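PDB 3AGK: peptide chain release factor subunit 1 from Aeropyrum pernix, which probably directs termination of protein synthesis by recognising the stop codons UAA, UAG and UGA, working as a heterodimer with a GTP-binding partner subunit. Local coordinates for residues I146-R150 with V224-A230; E168-F172 with F198-V202. All blocks are in the same frame, centred on the assembly; numbering follows the deposited sequence.

Both contacts lie in the middle domain of the release factor, on its mixed sheet of strands ordered 162-170, 152-159, 142-149, 219-226, 253-254. The chain enters along strand 142-149, runs through strands 152-159 and 162-170, passes the unmodelled residues 175-186, which carry the GGQ motif of this family, and returns as helix 188-215. Interaction 2 closes this inner loop, setting the helix against the end of edge strand 162-170. Interaction 1 closes the wider loop enclosing it: after the helix, strand 219-226 inserts beside 142-149, completing a crossover that skips two strands. The contacts touch through the helix, where Phe199 CE1 lies 3.5 Å from Val148 CG1.

Interaction 1: I146-R150 with V224-A230; sequences IIVER and VAGPGLA
Val148 overlaps Val224: with both in the t rotamer, Val148 CG2 packs 4.0 Å from Val224 CG1, while two residues back, on the same face, Ile146 CB (rotamer m, t) lies 4.5 Å from Val224 CG2. Both segments begin as extended, parallel strands, their short axes 4.5 Å apart at closest and 42° divergent (signed crossing angle -42°). Ile146 pairs with Val224 (CA-CA 4.8 Å) and Ile147 with Ala225 (CA-CA 4.7 Å). Ala225 hydrogen-bonds to both flanks of Ile147, as parallel strands do: Ala225 N donates to Ile146 O (2.8 Å) and Val148 N donates to Ala225 O (2.9 Å).

Beyond this ladder the backbones separate. At Gly226 (phi/psi 152/169) a CB would fall 2.2 Å from Val148 O and jam against the preceding carbonyl, Ala225 O; the backbone conformation by itself already requires glycine. A water spans the widening gap, donating to Val148 O (2.8 Å) and Pro227 O (2.6 Å). The turn 227-229 loops outward, with Pro227 CG 3.6 Å from Glu149 CG, and comes back at Ala230, whose CB stands 3.7 Å from Arg150 N. Glu149 OE2 hydrogen-bonds to Gln258 NE2.

This is a parallel ladder inside a mixed alpha/beta sheet covered on both faces: helices 188-215 and 230-236 on the Ile146, Val148 and Val224 face, helix 259-269 on the Ile147 and Ala225 face, with strands 152-159 and 253-254 flanking the pair.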
loop_
_atom_site.group_PDB
_atom_site.type_symbol
_atom_site.label_atom_id
_atom_site.label_comp_id
_atom_site.label_asym_id
_atom_site.label_seq_id
_atom_site.Cartn_x
_atom_site.Cartn_y
_atom_site.Cartn_z
ATOM N N ILE A 146 -9.312 13.810 2.970
ATOM C CA ILE A 146 -10.369 14.399 2.148
ATOM C C ILE A 146 -10.109 15.903 2.051
ATOM O O ILE A 146 -10.108 16.602 3.059
ATOM C CB ILE A 146 -11.782 14.134 2.731
ATOM C CG1 ILE A 146 -12.007 12.634 2.929
ATOM C CG2 ILE A 146 -12.864 14.693 1.811
ATOM C CD1 ILE A 146 -13.093 12.279 3.945
ATOM N N ILE A 147 -9.830 16.374 0.834
ATOM C CA ILE A 147 -9.766 17.802 0.521
ATOM C C ILE A 147 -11.119 18.232 -0.039
ATOM O O ILE A 147 -11.608 17.648 -1.009
ATOM C CB ILE A 147 -8.652 18.120 -0.505
ATOM C CG1 ILE A 147 -7.302 17.580 -0.017
ATOM C CG2 ILE A 147 -8.554 19.624 -0.749
ATOM C CD1 ILE A 147 -6.235 17.669 -1.067
ATOM N N VAL A 148 -11.733 19.226 0.589
ATOM C CA VAL A 148 -13.089 19.605 0.224
ATOM C C VAL A 148 -13.171 21.059 -0.176
ATOM O O VAL A 148 -12.639 21.938 0.510
ATOM C CB VAL A 148 -14.098 19.443 1.382
ATOM C CG1 VAL A 148 -15.524 19.501 0.817
ATOM C CG2 VAL A 148 -13.878 18.157 2.134
ATOM N N GLU A 149 -13.858 21.296 -1.282
ATOM C CA GLU A 149 -14.284 22.623 -1.676
ATOM C C GLU A 149 -15.757 22.508 -2.019
ATOM O O GLU A 149 -16.266 21.408 -2.240
ATOM C CB GLU A 149 -13.529 23.094 -2.915
ATOM C CG GLU A 149 -12.160 23.641 -2.631
ATOM C CD GLU A 149 -11.494 24.197 -3.874
ATOM O OE1 GLU A 149 -11.787 25.360 -4.237
ATOM O OE2 GLU A 149 -10.675 23.476 -4.480
ATOM N N ARG A 150 -16.436 23.643 -2.074
ATOM C CA ARG A 150 -17.865 23.674 -2.393
ATOM C C ARG A 150 -18.182 22.910 -3.676
ATOM O O ARG A 150 -19.250 22.302 -3.798
ATOM C CB ARG A 150 -18.323 25.120 -2.557
ATOM C CG ARG A 150 -17.895 25.720 -3.890
ATOM C CD ARG A 150 -17.831 27.237 -3.853
ATOM N NE ARG A 150 -19.155 27.847 -3.835
ATOM C CZ ARG A 150 -19.585 28.735 -4.730
ATOM N NH1 ARG A 150 -18.796 29.126 -5.721
ATOM N NH2 ARG A 150 -20.806 29.231 -4.631
ATOM N N VAL A 224 -9.258 16.000 7.242
ATOM C CA VAL A 224 -10.086 16.782 6.327
ATOM C C VAL A 224 -9.409 18.143 6.140
ATOM O O VAL A 224 -9.087 18.816 7.111
ATOM C CB VAL A 224 -11.571 16.934 6.805
ATOM C CG1 VAL A 224 -12.371 17.826 5.830
ATOM C CG2 VAL A 224 -12.220 15.579 6.944
ATOM N N ALA A 225 -9.171 18.515 4.885
ATOM C CA ALA A 225 -8.491 19.766 4.545
ATOM C C ALA A 225 -9.236 20.493 3.436
ATOM O O ALA A 225 -10.167 19.963 2.856
ATOM C CB ALA A 225 -7.071 19.493 4.097
ATOM N N GLY A 226 -8.790 21.699 3.130
ATOM C CA GLY A 226 -9.367 22.445 2.034
ATOM C C GLY A 226 -9.224 23.930 2.276
ATOM O O GLY A 226 -8.860 24.362 3.378
ATOM N N PRO A 227 -9.499 24.730 1.249
ATOM C CA PRO A 227 -9.468 26.179 1.460
ATOM C C PRO A 227 -10.801 26.690 2.006
ATOM O O PRO A 227 -11.857 26.115 1.720
ATOM C CB PRO A 227 -9.216 26.715 0.055
ATOM C CG PRO A 227 -9.869 25.700 -0.844
ATOM C CD PRO A 227 -9.683 24.365 -0.170
ATOM N N GLY A 228 -10.748 27.745 2.805
ATOM C CA GLY A 228 -11.955 28.391 3.285
ATOM C C GLY A 228 -12.826 27.512 4.154
ATOM O O GLY A 228 -12.344 26.578 4.810
ATOM N N LEU A 229 -14.124 27.795 4.138
ATOM C CA LEU A 229 -15.035 27.249 5.139
ATOM C C LEU A 229 -15.664 25.901 4.776
ATOM O O LEU A 229 -16.254 25.239 5.626
ATOM C CB LEU A 229 -16.129 28.268 5.423
ATOM C CG LEU A 229 -16.605 28.401 6.862
ATOM C CD1 LEU A 229 -15.446 28.614 7.829
ATOM C CD2 LEU A 229 -17.587 29.548 6.936
ATOM N N ALA A 230 -15.538 25.488 3.525
ATOM C CA ALA A 230 -16.291 24.312 3.074
ATOM C C ALA A 230 -16.048 23.050 3.919
ATOM O O ALA A 230 -16.988 22.279 4.188
ATOM C CB ALA A 230 -16.042 24.040 1.603
HETATM O O HOH W 1 -12.549 23.736 2.615
#

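Interaction 2: E168-F172 with F198-V202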
loop_
_atom_site.group_PDB
_atom_site.type_symbol
_atom_site.label_atom_id
_atom_site.label_comp_id
_atom_site.label_asym_id
_atom_site.label_seq_id
_atom_site.Cartn_x
_atom_site.Cartn_y
_atom_site.Cartn_z
ATOM N N GLU A 168 -10.829 11.907 -7.452
ATOM C CA GLU A 168 -11.116 13.332 -7.554
ATOM C C GLU A 168 -12.567 13.518 -8.025
ATOM O O GLU A 168 -13.075 12.714 -8.805
ATOM C CB GLU A 168 -10.123 14.020 -8.501
ATOM C CG GLU A 168 -8.668 13.953 -7.986
ATOM C CD GLU A 168 -7.733 14.937 -8.666
ATOM O OE1 GLU A 168 -7.834 16.155 -8.387
ATOM O OE2 GLU A 168 -6.886 14.489 -9.468
ATOM N N LEU A 169 -13.234 14.561 -7.534
ATOM C CA LEU A 169 -14.645 14.778 -7.827
ATOM C C LEU A 169 -14.843 16.236 -8.114
ATOM O O LEU A 169 -14.143 17.082 -7.546
ATOM C CB LEU A 169 -15.528 14.406 -6.635
ATOM C CG LEU A 169 -15.624 12.960 -6.153
ATOM C CD1 LEU A 169 -14.577 12.670 -5.098
ATOM C CD2 LEU A 169 -16.996 12.714 -5.573
ATOM N N GLU A 170 -15.807 16.517 -8.990
ATOM C CA GLU A 170 -16.222 17.873 -9.337
ATOM C C GLU A 170 -17.738 17.995 -9.250
ATOM O O GLU A 170 -18.470 17.024 -9.488
ATOM C CB GLU A 170 -15.852 18.207 -10.781
ATOM C CG GLU A 170 -14.445 17.897 -11.185
ATOM C CD GLU A 170 -13.943 18.878 -12.225
ATOM O OE1 GLU A 170 -14.167 18.641 -13.435
ATOM O OE2 GLU A 170 -13.335 19.897 -11.821
ATOM N N GLY A 171 -18.197 19.208 -8.960
ATOM C CA GLY A 171 -19.609 19.527 -8.960
ATOM C C GLY A 171 -19.857 20.855 -9.648
ATOM O O GLY A 171 -18.942 21.671 -9.815
ATOM N N PHE A 172 -21.100 21.071 -10.065
ATOM C CA PHE A 172 -21.492 22.364 -10.602
ATOM C C PHE A 172 -22.062 23.221 -9.480
ATOM O O PHE A 172 -22.944 22.782 -8.739
ATOM C CB PHE A 172 -22.515 22.212 -11.725
ATOM C CG PHE A 172 -22.929 23.520 -12.340
ATOM C CD1 PHE A 172 -22.045 24.239 -13.129
ATOM C CD2 PHE A 172 -24.186 24.037 -12.113
ATOM C CE1 PHE A 172 -22.411 25.444 -13.686
ATOM C CE2 PHE A 172 -24.567 25.241 -12.676
ATOM C CZ PHE A 172 -23.671 25.948 -13.457
ATOM N N PHE A 198 -23.406 17.913 -3.715
ATOM C CA PHE A 198 -21.996 17.602 -3.914
ATOM C C PHE A 198 -21.344 17.001 -2.634
ATOM O O PHE A 198 -20.591 16.022 -2.704
ATOM C CB PHE A 198 -21.213 18.823 -4.440
ATOM C CG PHE A 198 -19.755 18.532 -4.688
ATOM C CD1 PHE A 198 -19.370 17.700 -5.740
ATOM C CD2 PHE A 198 -18.765 19.055 -3.839
ATOM C CE1 PHE A 198 -18.035 17.410 -5.957
ATOM C CE2 PHE A 198 -17.416 18.778 -4.045
ATOM C CZ PHE A 198 -17.046 17.949 -5.102
ATOM N N PHE A 199 -21.659 17.564 -1.469
ATOM C CA PHE A 199 -21.084 17.066 -0.215
ATOM C C PHE A 199 -21.523 15.650 0.086
ATOM O O PHE A 199 -20.772 14.889 0.691
ATOM C CB PHE A 199 -21.428 17.979 0.962
ATOM C CG PHE A 199 -20.613 19.236 1.004
ATOM C CD1 PHE A 199 -19.539 19.416 0.120
ATOM C CD2 PHE A 199 -20.911 20.239 1.914
ATOM C CE1 PHE A 199 -18.784 20.581 0.146
ATOM C CE2 PHE A 199 -20.156 21.414 1.947
ATOM C CZ PHE A 199 -19.079 21.579 1.060
ATOM N N LYS A 200 -22.740 15.298 -0.326
ATOM C CA LYS A 200 -23.222 13.932 -0.163
ATOM C C LYS A 200 -22.484 12.978 -1.086
ATOM O O LYS A 200 -22.157 11.867 -0.689
ATOM C CB LYS A 200 -24.741 13.830 -0.401
ATOM C CG LYS A 200 -25.582 14.242 0.811
ATOM C CD LYS A 200 -27.046 14.559 0.433
ATOM C CE LYS A 200 -27.789 15.139 1.637
ATOM N NZ LYS A 200 -29.208 15.500 1.358
ATOM N N LYS A 201 -22.255 13.404 -2.325
ATOM C CA LYS A 201 -21.434 12.638 -3.255
ATOM C C LYS A 201 -20.013 12.417 -2.671
ATOM O O LYS A 201 -19.523 11.298 -2.632
ATOM C CB LYS A 201 -21.359 13.359 -4.602
ATOM C CG LYS A 201 -20.827 12.520 -5.759
ATOM C CD LYS A 201 -20.620 13.375 -7.020
ATOM C CE LYS A 201 -21.682 14.477 -7.138
ATOM N NZ LYS A 201 -21.348 15.535 -8.159
ATOM N N VAL A 202 -19.369 13.489 -2.214
ATOM C CA VAL A 202 -18.045 13.389 -1.599
ATOM C C VAL A 202 -18.089 12.462 -0.391
ATOM O O VAL A 202 -17.248 11.566 -0.252
ATOM C CB VAL A 202 -17.522 14.775 -1.182
ATOM C CG1 VAL A 202 -16.097 14.685 -0.527
ATOM C CG2 VAL A 202 -17.511 15.698 -2.396
#
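Strand 168-170 and the helical turn 198-202 run almost antiparallel, at 165° with short axes 9.5 Å apart, the layering of a helix on a sheet. Apolar packing is led by Leu169, which points toward the helix: its CB lies 4.0 Å from Phe198 CE1, its CD2 reaches 3.8 Å from Lys201 CG and 4.4 Å from Val202 CG2. It therefore sits against the side of the helix formed by positions i, i+3 and i+4. Beneath the helix, Ala153 of strand 152-159 touches both Phe198 and Val202.

Aromatic contacts with the backbone come next. The t rotamer of Phe198 carries its ring to the strand end, where CE1 approaches Glu170 C at 3.4 Å and Gly171 N at 3.5 Å, while Leu169 O meets the ring edge, 3.9 Å from CZ. A CB on Gly171 would stand 2.7 Å from Phe198 CD1, so glycine admits the ring.

The polar component is slight: Lys201 NZ lies 3.5 Å from Glu170 O on the solvent side, not a hydrogen bond.

With no hydrogen bond joining the two segments, the contact rests on apolar packing and a close aromatic-to-backbone fit, with lysine methylenes covering its solvent-facing side.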